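Local coordinates for protein putative sulfatase yidJ (PDB 2QZU) that probably hydrolyses sulfate esters, as expected of a metal-dependent member of the sulfatase family with likely arylsulfatase activity, at residues S71-S76 with G325-Y330; M127-K132 with H164-W169; G257-P262 with H445-I450. All coordinates share one frame; numbering follows the deposited sequence.

Contact 1: S71-S76 with G325-Y330; sequences SSYPVS and GKDIFY
Y73, P74 and V75 meet K326, D327 and I328 where an inverse gamma turn centred on P74, closed by V75 N to Y73 O (2.8 Å), leads into helix 76-85. S76, the first residue of that helix, is a plain serine here, though it is predicted to mature to the 3-oxoalanine characteristic of sulfatases. The Y73 ring and the D327 carboxylate lie side by side and point the same way, their planes 37° apart. In both residues CG stands anti to the backbone N (chi1 -163° in Y73), and D327 OD1 comes to the ring edge, in its plane, 3.6 Å from Y73 CE1. One water is bonded to Y73 OH at 2.8 Å and donates to D327 OD2 at 3.0 Å. The phenol also bonds V404 N, which ties this loop to strand 399-404. V75 and D327 cross at a slant, but the approach of V75 CG2 to the carboxylate is modelled too close to be relied on. P74 aims its ring at the other backbone and sets CG 3.5 Å from I328 O. The one direct hydrogen bond between the loops, D327 N to P74 O, is weak, and the placing of that oxygen is uncertain. K326 is bent along its length, and its ammonium group bonds Q37 OE1. S76 OG bonds H134 ND1 and R80 NE. At the helix start a second water accepts from S76 N at 2.9 Å and, weakly, from K326 NZ at 3.5 Å.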
loop_
_atom_site.group_PDB
_atom_site.type_symbol
_atom_site.label_atom_id
_atom_site.label_comp_id
_atom_site.label_asym_id
_atom_site.label_seq_id
_atom_site.Cartn_x
_atom_site.Cartn_y
_atom_site.Cartn_z
ATOM N N SER A 71 -17.054 -20.251 -9.271
ATOM C CA SER A 71 -17.081 -20.289 -7.813
ATOM C C SER A 71 -18.416 -19.609 -7.473
ATOM O O SER A 71 -18.618 -18.429 -7.775
ATOM C CB SER A 71 -15.913 -19.501 -7.218
ATOM O OG SER A 71 -15.948 -19.552 -5.798
ATOM N N SER A 72 -19.321 -20.362 -6.858
ATOM C CA SER A 72 -20.657 -19.864 -6.522
ATOM C C SER A 72 -20.739 -18.702 -5.530
ATOM O O SER A 72 -21.625 -17.851 -5.643
ATOM C CB SER A 72 -21.525 -21.032 -6.044
ATOM O OG SER A 72 -21.777 -21.925 -7.118
ATOM N N TYR A 73 -19.849 -18.677 -4.548
ATOM C CA TYR A 73 -19.820 -17.579 -3.583
ATOM C C TYR A 73 -18.387 -17.084 -3.728
ATOM O O TYR A 73 -17.493 -17.517 -3.001
ATOM C CB TYR A 73 -20.073 -18.090 -2.161
ATOM C CG TYR A 73 -20.465 -17.013 -1.167
ATOM C CD1 TYR A 73 -20.163 -15.673 -1.401
ATOM C CD2 TYR A 73 -21.136 -17.338 0.015
ATOM C CE1 TYR A 73 -20.518 -14.678 -0.487
ATOM C CE2 TYR A 73 -21.492 -16.346 0.944
ATOM C CZ TYR A 73 -21.178 -15.022 0.680
ATOM O OH TYR A 73 -21.524 -14.035 1.579
ATOM N N PRO A 74 -18.152 -16.174 -4.685
ATOM C CA PRO A 74 -16.819 -15.626 -4.951
ATOM C C PRO A 74 -16.200 -14.696 -3.908
ATOM O O PRO A 74 -15.996 -13.511 -4.157
ATOM C CB PRO A 74 -16.996 -14.968 -6.317
ATOM C CG PRO A 74 -18.389 -14.439 -6.235
ATOM C CD PRO A 74 -19.153 -15.586 -5.595
ATOM N N VAL A 75 -15.910 -15.266 -2.740
ATOM C CA VAL A 75 -15.293 -14.578 -1.610
ATOM C C VAL A 75 -14.400 -15.626 -0.941
ATOM O O VAL A 75 -14.762 -16.804 -0.880
ATOM C CB VAL A 75 -16.347 -14.081 -0.604
ATOM C CG1 VAL A 75 -15.664 -13.385 0.563
ATOM C CG2 VAL A 75 -17.305 -13.127 -1.297
ATOM N N SER A 76 -13.247 -15.199 -0.433
ATOM C CA SER A 76 -12.284 -16.123 0.167
ATOM C C SER A 76 -12.780 -17.191 1.152
ATOM O O SER A 76 -12.871 -18.368 0.800
ATOM C CB SER A 76 -11.134 -15.337 0.804
ATOM O OG SER A 76 -10.149 -16.226 1.317
ATOM N N GLY A 325 -13.561 -5.034 -6.353
ATOM C CA GLY A 325 -13.242 -6.376 -5.844
ATOM C C GLY A 325 -14.009 -7.480 -6.490
ATOM O O GLY A 325 -14.153 -7.480 -7.706
ATOM N N LYS A 326 -14.367 -8.483 -5.690
ATOM C CA LYS A 326 -15.221 -9.548 -6.199
ATOM C C LYS A 326 -16.495 -9.555 -5.304
ATOM O O LYS A 326 -17.010 -8.500 -4.907
ATOM C CB LYS A 326 -14.590 -10.921 -6.202
ATOM C CG LYS A 326 -14.304 -11.485 -4.836
ATOM C CD LYS A 326 -13.760 -10.439 -3.893
ATOM C CE LYS A 326 -12.270 -10.259 -4.060
ATOM N NZ LYS A 326 -11.554 -10.424 -2.758
ATOM N N ASP A 327 -16.985 -10.748 -4.983
ATOM C CA ASP A 327 -18.183 -10.919 -4.171
ATOM C C ASP A 327 -19.413 -10.450 -4.971
ATOM O O ASP A 327 -20.286 -9.764 -4.439
ATOM C CB ASP A 327 -18.089 -10.112 -2.867
ATOM C CG ASP A 327 -19.074 -10.623 -1.807
ATOM O OD1 ASP A 327 -19.863 -11.515 -2.131
ATOM O OD2 ASP A 327 -19.057 -10.147 -0.654
ATOM N N ILE A 328 -19.473 -10.841 -6.241
ATOM C CA ILE A 328 -20.576 -10.453 -7.111
ATOM C C ILE A 328 -20.777 -11.472 -8.233
ATOM O O ILE A 328 -19.869 -12.236 -8.562
ATOM C CB ILE A 328 -20.323 -9.044 -7.697
ATOM C CG1 ILE A 328 -21.577 -8.534 -8.402
ATOM C CG2 ILE A 328 -19.140 -9.079 -8.652
ATOM C CD1 ILE A 328 -22.718 -8.210 -7.460
ATOM N N PHE A 329 -21.961 -11.466 -8.827
ATOM C CA PHE A 329 -22.313 -12.427 -9.864
ATOM C C PHE A 329 -21.694 -12.279 -11.249
ATOM O O PHE A 329 -21.830 -13.180 -12.078
ATOM C CB PHE A 329 -23.834 -12.481 -9.998
ATOM C CG PHE A 329 -24.477 -11.131 -10.023
ATOM C CD1 PHE A 329 -25.195 -10.670 -8.922
ATOM C CD2 PHE A 329 -24.322 -10.295 -11.125
ATOM C CE1 PHE A 329 -25.753 -9.392 -8.922
ATOM C CE2 PHE A 329 -24.873 -9.016 -11.135
ATOM C CZ PHE A 329 -25.589 -8.564 -10.030
ATOM N N TYR A 330 -21.024 -11.164 -11.513
ATOM C CA TYR A 330 -20.405 -10.960 -12.821
ATOM C C TYR A 330 -19.377 -12.042 -13.156
ATOM O O TYR A 330 -18.679 -12.550 -12.273
ATOM C CB TYR A 330 -19.749 -9.576 -12.882
ATOM C CG TYR A 330 -20.747 -8.438 -12.915
ATOM C CD1 TYR A 330 -21.681 -8.338 -13.950
ATOM C CD2 TYR A 330 -20.755 -7.461 -11.922
ATOM C CE1 TYR A 330 -22.602 -7.290 -13.996
ATOM C CE2 TYR A 330 -21.669 -6.404 -11.957
ATOM C CZ TYR A 330 -22.590 -6.328 -12.998
ATOM O OH TYR A 330 -23.504 -5.296 -13.037
HETATM O O HOH W 1 -19.618 -11.975 1.657
HETATM O O HOH W 2 -12.405 -12.427 -0.081
#

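Contact 2: M127-K132 with H164-W169; sequences MGYIGK and HGFDHW
Y129 leans on F166 and W169 where strand 126-130 runs parallel to strand 168-172, the outermost strand on that side of the large mixed sheet typical of the alkaline phosphatase-like sulfatase fold; F166 comes from the loop leading into that outer strand. Two backbone bonds set the register: H168 N to M127 O (3.0 Å) and Y129 N to H168 O (2.9 Å). With CG anti to the backbone N (chi1 -167°), the Y129 side chain leaves the sheet on the same face as W169. Its CB sits over the F166 face, 4.0 Å from the ring centroid in a CH-pi contact, and also touches W169 CE3 at 3.7 Å. CG then lies 3.9 Å from W169 CZ3; the two rings run side by side, their planes 30° apart, but are slid so far that they hardly overlap. CD1 stands 3.7 Å above the F166 plane, over the ring centre, which makes this a T-shaped pair with planes at 71° and the tyrosine supplying the edge. At the tip, OH donates a 2.6 Å bond to K132 O, an acceptor shared with S227 OG, and so fastens the phenol to the chain just past the corner at G131. Selenomethionine M127 meets F166 with its terminal methyl, CE to CE1 at 3.8 Å, and packs against helix 116-122. W133 adds edge-to-face contacts with both Y129 and W169. The chemistry is thus that of a buried aromatic cluster in which the tyrosine hydroxyl is satisfied by its bond to K132 O, which should help to fix the ring.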
loop_
_atom_site.group_PDB
_atom_site.type_symbol
_atom_site.label_atom_id
_atom_site.label_comp_id
_atom_site.label_asym_id
_atom_site.label_seq_id
_atom_site.Cartn_x
_atom_site.Cartn_y
_atom_site.Cartn_z
HETATM N N MSE A 127 -1.066 -36.501 4.933
HETATM C CA MSE A 127 -1.674 -35.196 4.634
HETATM C C MSE A 127 -0.803 -33.958 4.864
HETATM O O MSE A 127 -0.096 -33.863 5.864
HETATM C CB MSE A 127 -2.951 -35.033 5.466
HETATM C CG MSE A 127 -3.910 -36.210 5.408
HETATM SE SE MSE A 127 -4.705 -36.453 3.675
HETATM C CE MSE A 127 -5.742 -34.819 3.569
ATOM N N GLY A 128 -0.898 -32.997 3.949
ATOM C CA GLY A 128 -0.131 -31.766 4.079
ATOM C C GLY A 128 -0.860 -30.543 3.535
ATOM O O GLY A 128 -1.573 -30.629 2.537
ATOM N N TYR A 129 -0.687 -29.403 4.196
ATOM C CA TYR A 129 -1.318 -28.160 3.766
ATOM C C TYR A 129 -0.298 -27.031 3.881
ATOM O O TYR A 129 0.272 -26.805 4.945
ATOM C CB TYR A 129 -2.537 -27.835 4.640
ATOM C CG TYR A 129 -3.428 -26.744 4.064
ATOM C CD1 TYR A 129 -4.638 -27.062 3.441
ATOM C CD2 TYR A 129 -3.048 -25.403 4.110
ATOM C CE1 TYR A 129 -5.445 -26.076 2.877
ATOM C CE2 TYR A 129 -3.853 -24.401 3.544
ATOM C CZ TYR A 129 -5.047 -24.750 2.929
ATOM O OH TYR A 129 -5.844 -23.787 2.354
ATOM N N ILE A 130 -0.065 -26.329 2.777
ATOM C CA ILE A 130 0.891 -25.228 2.763
ATOM C C ILE A 130 0.208 -23.984 2.200
ATOM O O ILE A 130 -0.377 -24.036 1.121
ATOM C CB ILE A 130 2.109 -25.565 1.861
ATOM C CG1 ILE A 130 2.787 -26.849 2.345
ATOM C CG2 ILE A 130 3.097 -24.408 1.857
ATOM C CD1 ILE A 130 3.839 -27.373 1.385
ATOM N N GLY A 131 0.266 -22.874 2.930
ATOM C CA GLY A 131 -0.338 -21.656 2.416
ATOM C C GLY A 131 -1.480 -21.065 3.209
ATOM O O GLY A 131 -1.603 -21.283 4.416
ATOM N N LYS A 132 -2.324 -20.313 2.509
ATOM C CA LYS A 132 -3.472 -19.628 3.093
ATOM C C LYS A 132 -4.634 -20.567 3.402
ATOM O O LYS A 132 -5.078 -21.326 2.541
ATOM C CB LYS A 132 -3.929 -18.527 2.131
ATOM C CG LYS A 132 -5.138 -17.739 2.585
ATOM C CD LYS A 132 -5.500 -16.688 1.547
ATOM C CE LYS A 132 -6.792 -15.982 1.918
ATOM N NZ LYS A 132 -7.203 -15.012 0.866
ATOM N N HIS A 164 -8.403 -30.504 10.554
ATOM C CA HIS A 164 -9.102 -31.534 9.803
ATOM C C HIS A 164 -8.233 -32.579 9.097
ATOM O O HIS A 164 -8.441 -32.889 7.924
ATOM C CB HIS A 164 -10.044 -30.851 8.807
ATOM C CG HIS A 164 -11.143 -30.086 9.474
ATOM N ND1 HIS A 164 -12.340 -30.665 9.833
ATOM C CD2 HIS A 164 -11.185 -28.815 9.943
ATOM C CE1 HIS A 164 -13.072 -29.788 10.498
ATOM N NE2 HIS A 164 -12.392 -28.657 10.578
ATOM N N GLY A 165 -7.258 -33.121 9.819
ATOM C CA GLY A 165 -6.418 -34.157 9.244
ATOM C C GLY A 165 -5.111 -33.753 8.594
ATOM O O GLY A 165 -4.281 -34.613 8.307
ATOM N N PHE A 166 -4.915 -32.462 8.355
ATOM C CA PHE A 166 -3.678 -32.001 7.732
ATOM C C PHE A 166 -2.554 -32.019 8.762
ATOM O O PHE A 166 -2.333 -31.034 9.468
ATOM C CB PHE A 166 -3.870 -30.589 7.166
ATOM C CG PHE A 166 -4.702 -30.542 5.908
ATOM C CD1 PHE A 166 -4.227 -31.103 4.723
ATOM C CD2 PHE A 166 -5.954 -29.932 5.903
ATOM C CE1 PHE A 166 -4.988 -31.052 3.549
ATOM C CE2 PHE A 166 -6.721 -29.875 4.737
ATOM C CZ PHE A 166 -6.234 -30.438 3.557
ATOM N N ASP A 167 -1.846 -33.145 8.833
ATOM C CA ASP A 167 -0.755 -33.326 9.785
ATOM C C ASP A 167 0.469 -32.456 9.516
ATOM O O ASP A 167 1.052 -31.904 10.450
ATOM C CB ASP A 167 -0.356 -34.804 9.852
ATOM C CG ASP A 167 -1.463 -35.675 10.424
ATOM O OD1 ASP A 167 -2.064 -35.276 11.444
ATOM O OD2 ASP A 167 -1.730 -36.758 9.864
ATOM N N HIS A 168 0.873 -32.347 8.255
ATOM C CA HIS A 168 2.006 -31.494 7.900
ATOM C C HIS A 168 1.374 -30.127 7.667
ATOM O O HIS A 168 0.526 -29.971 6.787
ATOM C CB HIS A 168 2.685 -31.984 6.624
ATOM C CG HIS A 168 3.863 -31.160 6.217
ATOM N ND1 HIS A 168 5.019 -31.092 6.965
ATOM C CD2 HIS A 168 4.061 -30.353 5.147
ATOM C CE1 HIS A 168 5.877 -30.283 6.372
ATOM N NE2 HIS A 168 5.321 -29.821 5.267
ATOM N N TRP A 169 1.800 -29.139 8.448
ATOM C CA TRP A 169 1.206 -27.811 8.387
ATOM C C TRP A 169 2.208 -26.660 8.333
ATOM O O TRP A 169 3.030 -26.500 9.229
ATOM C CB TRP A 169 0.301 -27.662 9.618
ATOM C CG TRP A 169 -0.625 -26.478 9.657
ATOM C CD1 TRP A 169 -0.417 -25.288 10.299
ATOM C CD2 TRP A 169 -1.941 -26.406 9.097
ATOM N NE1 TRP A 169 -1.531 -24.485 10.182
ATOM C CE2 TRP A 169 -2.480 -25.148 9.445
ATOM C CE3 TRP A 169 -2.722 -27.287 8.335
ATOM C CZ2 TRP A 169 -3.762 -24.745 9.059
ATOM C CZ3 TRP A 169 -3.999 -26.887 7.950
ATOM C CH2 TRP A 169 -4.506 -25.627 8.314
HETATM O O HOH W 3 -0.810 -37.122 7.508
#

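Contact 3: G257-P262 with H445-I450; sequences GRPDIP and HEMNNI
H445 and selenomethionine M447 rest against a type I beta turn running from R258 to I261, a contact between two surface loops that relies mainly on van der Waals packing. The polar order lies within the turn. I261 N bonds R258 O at 3.0 Å, and the R258 side chain, bent at its second and third torsions, curls back to grip D260 side-on. Its NE donates to D260 OD1 at 2.8 Å on the syn lone pair, and its NH2 donates to OD2, also at 2.8 Å, in a two-pronged salt bridge. I261 CD1 covers the middle of one guanidinium face. The imidazole plane of H445 is nearly parallel to both charged groups, 13° from the guanidinium and 18° from the carboxylate, although its side chain crosses both at about a right angle. Contacts here are van der Waals: R258 CD touches H445 CE1 at 3.5 Å, P259 CD touches CD2 at 3.5 Å, and D260 OD1 lies near H445 ND1 but too far for a hydrogen bond. H445 NE2 comes within 3.2 Å of G257 O, but the angle is too poor for a hydrogen bond. M447 supplies the soft packing. Its SE lies 3.6 Å from D260 CA and its CG meets the proline ring at CG, while its CE makes a close approach to P259 O, at 3.1 Å. Between these residues E446 turns to Y330 and to E331 N at the start of helix 331-334. The turn itself lies between helices 251-254 and 267-299, where I261 packs on F272; the partner loop links strand 431-439 to helix 455-471.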
loop_
_atom_site.group_PDB
_atom_site.type_symbol
_atom_site.label_atom_id
_atom_site.label_comp_id
_atom_site.label_asym_id
_atom_site.label_seq_id
_atom_site.Cartn_x
_atom_site.Cartn_y
_atom_site.Cartn_z
ATOM N N GLY A 257 -13.063 -3.745 -27.028
ATOM C CA GLY A 257 -14.228 -4.614 -27.061
ATOM C C GLY A 257 -14.698 -5.042 -25.682
ATOM O O GLY A 257 -15.387 -6.052 -25.539
ATOM N N ARG A 258 -14.321 -4.276 -24.664
ATOM C CA ARG A 258 -14.712 -4.578 -23.291
ATOM C C ARG A 258 -15.550 -3.438 -22.727
ATOM O O ARG A 258 -15.045 -2.590 -21.993
ATOM C CB ARG A 258 -13.468 -4.788 -22.414
ATOM C CG ARG A 258 -12.709 -6.092 -22.670
ATOM C CD ARG A 258 -13.526 -7.309 -22.254
ATOM N NE ARG A 258 -13.842 -7.290 -20.826
ATOM C CZ ARG A 258 -12.996 -7.633 -19.857
ATOM N NH1 ARG A 258 -11.763 -8.038 -20.145
ATOM N NH2 ARG A 258 -13.379 -7.550 -18.591
ATOM N N PRO A 259 -16.849 -3.403 -23.065
ATOM C CA PRO A 259 -17.716 -2.334 -22.561
ATOM C C PRO A 259 -17.866 -2.346 -21.041
ATOM O O PRO A 259 -18.300 -1.359 -20.449
ATOM C CB PRO A 259 -19.035 -2.588 -23.291
ATOM C CG PRO A 259 -19.033 -4.079 -23.485
ATOM C CD PRO A 259 -17.608 -4.348 -23.904
ATOM N N ASP A 260 -17.502 -3.460 -20.410
ATOM C CA ASP A 260 -17.603 -3.564 -18.954
ATOM C C ASP A 260 -16.449 -2.860 -18.238
ATOM O O ASP A 260 -16.503 -2.648 -17.028
ATOM C CB ASP A 260 -17.683 -5.039 -18.523
ATOM C CG ASP A 260 -16.507 -5.860 -19.009
ATOM O OD1 ASP A 260 -16.086 -5.681 -20.170
ATOM O OD2 ASP A 260 -16.008 -6.704 -18.232
ATOM N N ILE A 261 -15.409 -2.494 -18.981
ATOM C CA ILE A 261 -14.270 -1.792 -18.392
ATOM C C ILE A 261 -14.458 -0.285 -18.605
ATOM O O ILE A 261 -14.456 0.191 -19.739
ATOM C CB ILE A 261 -12.939 -2.243 -19.038
ATOM C CG1 ILE A 261 -12.710 -3.735 -18.760
ATOM C CG2 ILE A 261 -11.783 -1.418 -18.483
ATOM C CD1 ILE A 261 -11.488 -4.328 -19.463
ATOM N N PRO A 262 -14.625 0.483 -17.513
ATOM C CA PRO A 262 -14.817 1.934 -17.626
ATOM C C PRO A 262 -13.721 2.631 -18.427
ATOM O O PRO A 262 -12.595 2.141 -18.523
ATOM C CB PRO A 262 -14.863 2.391 -16.171
ATOM C CG PRO A 262 -15.452 1.201 -15.470
ATOM C CD PRO A 262 -14.695 0.057 -16.106
ATOM N N HIS A 445 -20.675 -9.458 -21.908
ATOM C CA HIS A 445 -20.066 -8.620 -20.882
ATOM C C HIS A 445 -21.083 -8.133 -19.857
ATOM O O HIS A 445 -20.807 -7.229 -19.067
ATOM C CB HIS A 445 -19.343 -7.449 -21.542
ATOM C CG HIS A 445 -18.302 -7.880 -22.528
ATOM N ND1 HIS A 445 -17.188 -8.604 -22.160
ATOM C CD2 HIS A 445 -18.242 -7.752 -23.874
ATOM C CE1 HIS A 445 -16.488 -8.907 -23.239
ATOM N NE2 HIS A 445 -17.103 -8.404 -24.290
ATOM N N GLU A 446 -22.260 -8.751 -19.889
ATOM C CA GLU A 446 -23.345 -8.458 -18.957
ATOM C C GLU A 446 -23.578 -6.978 -18.675
ATOM O O GLU A 446 -23.380 -6.501 -17.554
ATOM C CB GLU A 446 -23.085 -9.221 -17.660
ATOM C CG GLU A 446 -22.928 -10.718 -17.900
ATOM C CD GLU A 446 -22.517 -11.488 -16.659
ATOM O OE1 GLU A 446 -23.165 -12.510 -16.356
ATOM O OE2 GLU A 446 -21.540 -11.079 -15.997
HETATM N N MSE A 447 -24.028 -6.264 -19.701
HETATM C CA MSE A 447 -24.293 -4.834 -19.600
HETATM C C MSE A 447 -25.788 -4.520 -19.580
HETATM O O MSE A 447 -26.186 -3.421 -19.198
HETATM C CB MSE A 447 -23.671 -4.103 -20.794
HETATM C CG MSE A 447 -22.193 -4.358 -21.001
HETATM SE SE MSE A 447 -21.127 -3.731 -19.523
HETATM C CE MSE A 447 -21.308 -1.821 -19.808
ATOM N N ASN A 448 -26.611 -5.480 -19.988
ATOM C CA ASN A 448 -28.056 -5.264 -20.053
ATOM C C ASN A 448 -28.866 -6.177 -19.148
ATOM O O ASN A 448 -28.989 -7.371 -19.421
ATOM C CB ASN A 448 -28.541 -5.471 -21.493
ATOM C CG ASN A 448 -29.931 -4.909 -21.738
ATOM O OD1 ASN A 448 -30.523 -5.138 -22.795
ATOM N ND2 ASN A 448 -30.453 -4.163 -20.772
ATOM N N ASN A 449 -29.419 -5.620 -18.075
ATOM C CA ASN A 449 -30.258 -6.409 -17.185
ATOM C C ASN A 449 -31.591 -6.470 -17.919
ATOM O O ASN A 449 -32.292 -5.466 -18.021
ATOM C CB ASN A 449 -30.442 -5.717 -15.832
ATOM C CG ASN A 449 -31.379 -6.484 -14.916
ATOM O OD1 ASN A 449 -31.862 -7.561 -15.269
ATOM N ND2 ASN A 449 -31.643 -5.935 -13.737
ATOM N N ILE A 450 -31.933 -7.641 -18.438
ATOM C CA ILE A 450 -33.170 -7.795 -19.196
ATOM C C ILE A 450 -34.314 -8.450 -18.426
ATOM O O ILE A 450 -35.298 -8.890 -19.024
ATOM C CB ILE A 450 -32.907 -8.598 -20.485
ATOM C CG1 ILE A 450 -32.407 -10.003 -20.132
ATOM C CG2 ILE A 450 -31.872 -7.872 -21.339
ATOM C CD1 ILE A 450 -32.276 -10.935 -21.325
#

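Contact 2 is a buried edge of the large sheet, made of paired strands and aromatic rings; contact 1 is partly buried loop against loop, bridged by waters, with one weak and uncertain backbone bond; contact 3 is a surface contact whose strong polar bonds stay within one loop. Contacts 1 and 2, about 25 Å apart between centres, meet where K132 NZ approaches S76 OG, so the chain just past the corner after strand 126-130 reaches the predicted 3-oxoalanine position. Contact 1 also touches contact 3, Y330 lying against E446. Contacts 2 and 3 flank the chain's centre on opposite sides, their nearest atoms about 22 Å apart.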